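Local coordinates for 2',5'-phosphodiesterase 12 (Homo sapiens, PDB 4Z0V), which is a phosphodiesterase of the endonuclease/exonuclease/phosphatase family that also carries an N-terminal domain related to the E-set group, at residues R76-C81 / S92-V98; F199-G203 / T215-K219. All coordinates share one frame; numbering follows the deposited sequence.

Contact 1: R76-C81 / S92-V98; sequences RLKLHC and SRELESV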
loop_
_atom_site.group_PDB
_atom_site.type_symbol
_atom_site.label_atom_id
_atom_site.label_comp_id
_atom_site.label_asym_id
_atom_site.label_seq_id
_atom_site.Cartn_x
_atom_site.Cartn_y
_atom_site.Cartn_z
ATOM N N ARG A 76 19.610 -9.302 22.763
ATOM C CA ARG A 76 18.896 -10.144 21.816
ATOM C C ARG A 76 17.516 -10.412 22.426
ATOM O O ARG A 76 17.326 -10.245 23.638
ATOM C CB ARG A 76 19.643 -11.462 21.556
ATOM C CG ARG A 76 20.967 -11.181 20.810
ATOM C CD ARG A 76 21.525 -12.357 20.043
ATOM N NE ARG A 76 22.045 -13.401 20.927
ATOM C CZ ARG A 76 21.518 -14.614 21.061
ATOM N NH1 ARG A 76 22.068 -15.494 21.887
ATOM N NH2 ARG A 76 20.439 -14.960 20.370
ATOM N N LEU A 77 16.571 -10.835 21.601
ATOM C CA LEU A 77 15.215 -11.151 22.066
ATOM C C LEU A 77 14.907 -12.581 21.739
ATOM O O LEU A 77 15.530 -13.171 20.860
ATOM C CB LEU A 77 14.201 -10.210 21.340
ATOM C CG LEU A 77 14.438 -8.703 21.455
ATOM C CD1 LEU A 77 13.402 -7.941 20.549
ATOM C CD2 LEU A 77 14.308 -8.230 22.917
ATOM N N LYS A 78 13.933 -13.155 22.426
ATOM C CA LYS A 78 13.535 -14.515 22.123
ATOM C C LYS A 78 12.016 -14.584 22.198
ATOM O O LYS A 78 11.428 -14.026 23.121
ATOM C CB LYS A 78 14.173 -15.489 23.151
ATOM C CG LYS A 78 13.777 -16.961 22.917
ATOM C CD LYS A 78 14.569 -17.934 23.766
ATOM C CE LYS A 78 13.952 -18.172 25.114
ATOM N NZ LYS A 78 14.523 -19.382 25.742
ATOM N N LEU A 79 11.394 -15.262 21.236
ATOM C CA LEU A 79 9.943 -15.462 21.263
ATOM C C LEU A 79 9.651 -16.921 21.512
ATOM O O LEU A 79 10.206 -17.780 20.824
ATOM C CB LEU A 79 9.270 -15.017 19.933
ATOM C CG LEU A 79 7.759 -15.410 19.743
ATOM C CD1 LEU A 79 6.853 -14.700 20.755
ATOM C CD2 LEU A 79 7.290 -15.132 18.296
ATOM N N HIS A 80 8.780 -17.192 22.492
ATOM C CA HIS A 80 8.203 -18.502 22.732
ATOM C C HIS A 80 6.824 -18.476 22.142
ATOM O O HIS A 80 6.045 -17.584 22.486
ATOM C CB HIS A 80 8.093 -18.843 24.236
ATOM C CG HIS A 80 7.255 -20.072 24.498
ATOM N ND1 HIS A 80 5.855 -20.037 24.438
ATOM C CD2 HIS A 80 7.643 -21.342 24.749
ATOM C CE1 HIS A 80 5.450 -21.276 24.669
ATOM N NE2 HIS A 80 6.491 -22.094 24.889
ATOM N N CYS A 81 6.453 -19.503 21.385
ATOM C CA CYS A 81 5.079 -19.558 20.924
ATOM C C CYS A 81 4.575 -20.984 20.899
ATOM O O CYS A 81 5.286 -21.894 20.473
ATOM C CB CYS A 81 4.888 -18.863 19.584
ATOM S SG CYS A 81 6.197 -19.178 18.401
ATOM N N SER A 92 5.370 -26.641 21.282
ATOM C CA SER A 92 5.870 -25.271 21.442
ATOM C C SER A 92 7.129 -25.050 20.641
ATOM O O SER A 92 7.911 -25.982 20.393
ATOM C CB SER A 92 6.139 -24.968 22.912
ATOM O OG SER A 92 4.978 -25.182 23.692
ATOM N N ARG A 93 7.324 -23.802 20.222
ATOM C CA ARG A 93 8.489 -23.417 19.438
ATOM C C ARG A 93 9.128 -22.198 20.061
ATOM O O ARG A 93 8.428 -21.398 20.675
ATOM C CB ARG A 93 8.049 -23.076 17.997
ATOM C CG ARG A 93 7.443 -24.249 17.197
ATOM C CD ARG A 93 8.489 -25.161 16.573
ATOM N NE ARG A 93 9.530 -24.405 15.869
ATOM C CZ ARG A 93 9.464 -24.006 14.602
ATOM N NH1 ARG A 93 10.450 -23.297 14.073
ATOM N NH2 ARG A 93 8.412 -24.314 13.853
ATOM N N GLU A 94 10.434 -22.025 19.887
ATOM C CA GLU A 94 11.098 -20.821 20.405
ATOM C C GLU A 94 12.044 -20.339 19.344
ATOM O O GLU A 94 12.609 -21.164 18.612
ATOM C CB GLU A 94 11.824 -21.081 21.749
ATOM C CG GLU A 94 10.861 -21.326 22.929
ATOM C CD GLU A 94 11.411 -21.182 24.345
ATOM O OE1 GLU A 94 12.609 -21.477 24.560
ATOM O OE2 GLU A 94 10.627 -20.813 25.253
ATOM N N LEU A 95 12.189 -19.017 19.217
ATOM C CA LEU A 95 13.058 -18.430 18.221
ATOM C C LEU A 95 13.763 -17.222 18.795
ATOM O O LEU A 95 13.102 -16.333 19.322
ATOM C CB LEU A 95 12.218 -18.036 16.991
ATOM C CG LEU A 95 12.958 -17.565 15.739
ATOM C CD1 LEU A 95 14.102 -18.490 15.378
ATOM C CD2 LEU A 95 12.028 -17.465 14.603
ATOM N N GLU A 96 15.098 -17.191 18.665
ATOM C CA GLU A 96 15.915 -16.084 19.163
ATOM C C GLU A 96 16.312 -15.199 18.025
ATOM O O GLU A 96 16.576 -15.705 16.929
ATOM C CB GLU A 96 17.205 -16.584 19.835
ATOM C CG GLU A 96 17.026 -17.530 20.998
ATOM C CD GLU A 96 18.327 -18.113 21.507
ATOM O OE1 GLU A 96 19.404 -17.541 21.209
ATOM O OE2 GLU A 96 18.259 -19.114 22.254
ATOM N N SER A 97 16.414 -13.889 18.280
ATOM C CA SER A 97 16.930 -12.968 17.278
ATOM C C SER A 97 18.437 -13.224 17.136
ATOM O O SER A 97 19.096 -13.599 18.109
ATOM C CB SER A 97 16.661 -11.523 17.685
ATOM O OG SER A 97 17.456 -11.141 18.793
ATOM N N VAL A 98 18.968 -13.048 15.942
ATOM C CA VAL A 98 20.407 -13.239 15.723
ATOM C C VAL A 98 21.105 -11.896 16.021
ATOM O O VAL A 98 22.225 -11.871 16.532
ATOM C CB VAL A 98 20.660 -13.776 14.283
ATOM C CG1 VAL A 98 22.138 -13.782 13.944
ATOM C CG2 VAL A 98 20.079 -15.183 14.138
HETATM O O HOH W 1 21.977 -18.593 21.574
#
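Arg-76 and Glu-96 form one of two salt bridges on one face of this strand pair. NH2 gives one hydrogen to Glu-96 OE1 at 2.9 Å and another to the backbone O of Ser-97 at 3.0 Å, both acceptors lying at the edge of the guanidinium and in its plane. OE1 is met on its anti side, and a water accepts from Arg-76 NH1 and donates to the same OE1, adding to a weak direct NH1 to OE1 bond. On the same face, Lys-78 lays its CD against Glu-96 CG (3.7 Å); a bend at chi3 (88°) then carries NZ to Glu-94 OE1, 3.1 Å away and reached from above the carboxylate plane. The other oxygen of that carboxylate, OE2, lies at the edge of the His-80 ring, 3.1 Å from CD2, with the two planes perpendicular.

The backbones form an antiparallel beta hairpin at the border of the four-stranded sheet of the E-set-like N-terminal domain. Reciprocal N-H to O bonds join Leu-79 with Leu-95 and Cys-81 with Arg-93. Past them, Ser-97 N binds Leu-77 O, while Ser-97 OG accepts from Leu-77 N at 3.0 Å and is also hydrogen-bonded to Cys-99 O.

Contact 2: F199-G203 / T215-K219; sequences FGLEG and TFYRK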
loop_
_atom_site.group_PDB
_atom_site.type_symbol
_atom_site.label_atom_id
_atom_site.label_comp_id
_atom_site.label_asym_id
_atom_site.label_seq_id
_atom_site.Cartn_x
_atom_site.Cartn_y
_atom_site.Cartn_z
ATOM N N PHE A 199 -1.861 -6.965 13.384
ATOM C CA PHE A 199 -2.698 -5.824 13.730
ATOM C C PHE A 199 -4.131 -5.970 13.176
ATOM O O PHE A 199 -4.879 -5.003 13.214
ATOM C CB PHE A 199 -2.028 -4.503 13.251
ATOM C CG PHE A 199 -0.885 -4.085 14.154
ATOM C CD1 PHE A 199 0.371 -4.679 14.037
ATOM C CD2 PHE A 199 -1.079 -3.134 15.156
ATOM C CE1 PHE A 199 1.429 -4.293 14.866
ATOM C CE2 PHE A 199 -0.031 -2.751 15.995
ATOM C CZ PHE A 199 1.222 -3.331 15.845
ATOM N N GLY A 200 -4.502 -7.165 12.704
ATOM C CA GLY A 200 -5.876 -7.457 12.299
ATOM C C GLY A 200 -6.274 -7.231 10.849
ATOM O O GLY A 200 -7.467 -7.217 10.549
ATOM N N LEU A 201 -5.300 -7.120 9.934
ATOM C CA LEU A 201 -5.603 -6.950 8.507
ATOM C C LEU A 201 -5.137 -8.154 7.702
ATOM O O LEU A 201 -4.120 -8.762 8.024
ATOM C CB LEU A 201 -4.957 -5.677 7.929
ATOM C CG LEU A 201 -5.444 -4.344 8.515
ATOM C CD1 LEU A 201 -4.552 -3.900 9.662
ATOM C CD2 LEU A 201 -5.393 -3.253 7.475
ATOM N N GLU A 202 -5.861 -8.465 6.655
ATOM C CA GLU A 202 -5.553 -9.554 5.723
ATOM C C GLU A 202 -5.308 -8.932 4.365
ATOM O O GLU A 202 -5.882 -7.887 4.066
ATOM C CB GLU A 202 -6.734 -10.526 5.689
ATOM C CG GLU A 202 -6.533 -11.815 4.947
ATOM C CD GLU A 202 -7.596 -12.830 5.346
ATOM O OE1 GLU A 202 -8.687 -12.815 4.734
ATOM O OE2 GLU A 202 -7.376 -13.566 6.336
ATOM N N GLY A 203 -4.447 -9.532 3.567
ATOM C CA GLY A 203 -4.122 -8.910 2.291
ATOM C C GLY A 203 -4.126 -9.814 1.079
ATOM O O GLY A 203 -4.072 -11.050 1.198
ATOM N N THR A 215 -3.586 -5.026 -1.472
ATOM C CA THR A 215 -4.711 -4.390 -0.758
ATOM C C THR A 215 -4.884 -5.175 0.526
ATOM O O THR A 215 -4.985 -6.393 0.478
ATOM C CB THR A 215 -6.007 -4.340 -1.620
ATOM O OG1 THR A 215 -5.789 -3.526 -2.775
ATOM C CG2 THR A 215 -7.215 -3.755 -0.856
ATOM N N PHE A 216 -4.901 -4.483 1.651
ATOM C CA PHE A 216 -5.113 -5.072 2.980
ATOM C C PHE A 216 -6.406 -4.530 3.551
ATOM O O PHE A 216 -6.738 -3.388 3.302
ATOM C CB PHE A 216 -3.950 -4.774 3.924
ATOM C CG PHE A 216 -2.723 -5.594 3.623
ATOM C CD1 PHE A 216 -1.778 -5.152 2.688
ATOM C CD2 PHE A 216 -2.467 -6.776 4.325
ATOM C CE1 PHE A 216 -0.635 -5.912 2.417
ATOM C CE2 PHE A 216 -1.323 -7.541 4.048
ATOM C CZ PHE A 216 -0.428 -7.107 3.083
ATOM N N TYR A 217 -7.155 -5.358 4.280
ATOM C CA TYR A 217 -8.423 -4.899 4.836
ATOM C C TYR A 217 -8.544 -5.404 6.254
ATOM O O TYR A 217 -8.105 -6.515 6.541
ATOM C CB TYR A 217 -9.624 -5.349 3.964
ATOM C CG TYR A 217 -9.604 -6.831 3.640
ATOM C CD1 TYR A 217 -8.879 -7.320 2.554
ATOM C CD2 TYR A 217 -10.249 -7.751 4.460
ATOM C CE1 TYR A 217 -8.768 -8.689 2.315
ATOM C CE2 TYR A 217 -10.169 -9.122 4.212
ATOM C CZ TYR A 217 -9.423 -9.584 3.144
ATOM O OH TYR A 217 -9.365 -10.935 2.894
ATOM N N ARG A 218 -9.135 -4.580 7.149
ATOM C CA ARG A 218 -9.283 -4.952 8.553
ATOM C C ARG A 218 -10.390 -5.974 8.713
ATOM O O ARG A 218 -11.547 -5.676 8.407
ATOM C CB ARG A 218 -9.547 -3.710 9.388
ATOM C CG ARG A 218 -9.718 -4.027 10.876
ATOM C CD ARG A 218 -9.782 -2.745 11.711
ATOM N NE ARG A 218 -8.538 -1.990 11.589
ATOM C CZ ARG A 218 -7.409 -2.295 12.230
ATOM N NH1 ARG A 218 -7.383 -3.291 13.111
ATOM N NH2 ARG A 218 -6.307 -1.596 12.009
ATOM N N LYS A 219 -10.042 -7.159 9.238
ATOM C CA LYS A 219 -10.988 -8.289 9.340
ATOM C C LYS A 219 -12.144 -8.007 10.301
ATOM O O LYS A 219 -13.253 -8.494 10.078
ATOM C CB LYS A 219 -10.273 -9.588 9.758
ATOM C CG LYS A 219 -9.283 -10.152 8.700
ATOM C CD LYS A 219 -9.998 -10.626 7.396
ATOM C CE LYS A 219 -10.755 -11.946 7.479
ATOM N NZ LYS A 219 -9.892 -13.073 7.918
HETATM O O HOH W 2 -4.634 -1.784 14.264
#
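Glu-202 O is gripped from several directions: it accepts Tyr-217 N at 2.8 Å, meets the CA-H of Phe-216 with a CA to O distance of 3.1 Å, and lies over one face of the Tyr-217 ring, displaced toward the rim. The carboxylate of the same residue has two partners of its own. Tyr-217 OH reaches OE1 at 2.7 Å in a hydrogen bond of weak geometry, and Lys-219 NZ makes a salt bridge to OE2 at 3.0 Å, coming from above the carboxylate plane. The lysine gets there by folding back at chi2, chi3 and chi4, its CD resting 3.7 Å from Glu-202 CB. Tyr-217 has CG between its backbone N and carbonyl carbon (chi1 50°), and its ring runs alongside the glutamate, pointing the same way, with ring and carboxylate planes almost at right angles.

On the reverse side of the sheet, Gly-203 CA sits over the face of the Phe-216 ring in a CH-pi contact; the ring lies directly against the glycine backbone, CD2 being 3.4 Å from Gly-203 CA. Leu-201 packs CD2 against Phe-216 CB and sets CD1 over the Arg-218 guanidinium, 3.7 Å from NH2. Arg-218 NH1 makes a weak bond to Phe-199 O, whereas NE and NH2 are held by Asp-176 and Ala-175 O.

Glu-202 N returns a bond to Tyr-217 O, and Lys-219 N extends the antiparallel pairing to Gly-200 O at 2.9 Å. Gly-200, at positive phi, is the C-prime residue of the Schellman motif that ends helix 185-198, and the chain passes directly from it into edge strand 201-207. Strand 211-218 lies between that edge and strand 177-184, while Phe-216 packs on Leu-192, Val-193 and Leu-196 of the helix.

How the contacts relate
Contact 1 and contact 2 are worked examples of one principle: an antiparallel hairpin that supplies the edge strand of its sheet, with charged side chains bridging it on one face. They follow one another along the chain and belong to different parts of the protein, contact 1 to the E-set-related N-terminal domain and contact 2 to the endonuclease/exonuclease/phosphatase fold. Their centres are 25 Å apart and their nearest atoms about 13 Å, so neither touches the other. The centre of contact 1 is about 29 Å from the centre of the chain, that of contact 2 about 11 Å. A glycerol, probably from the crystallisation liquor, lies about 6 Å from the Tyr-217 side chain.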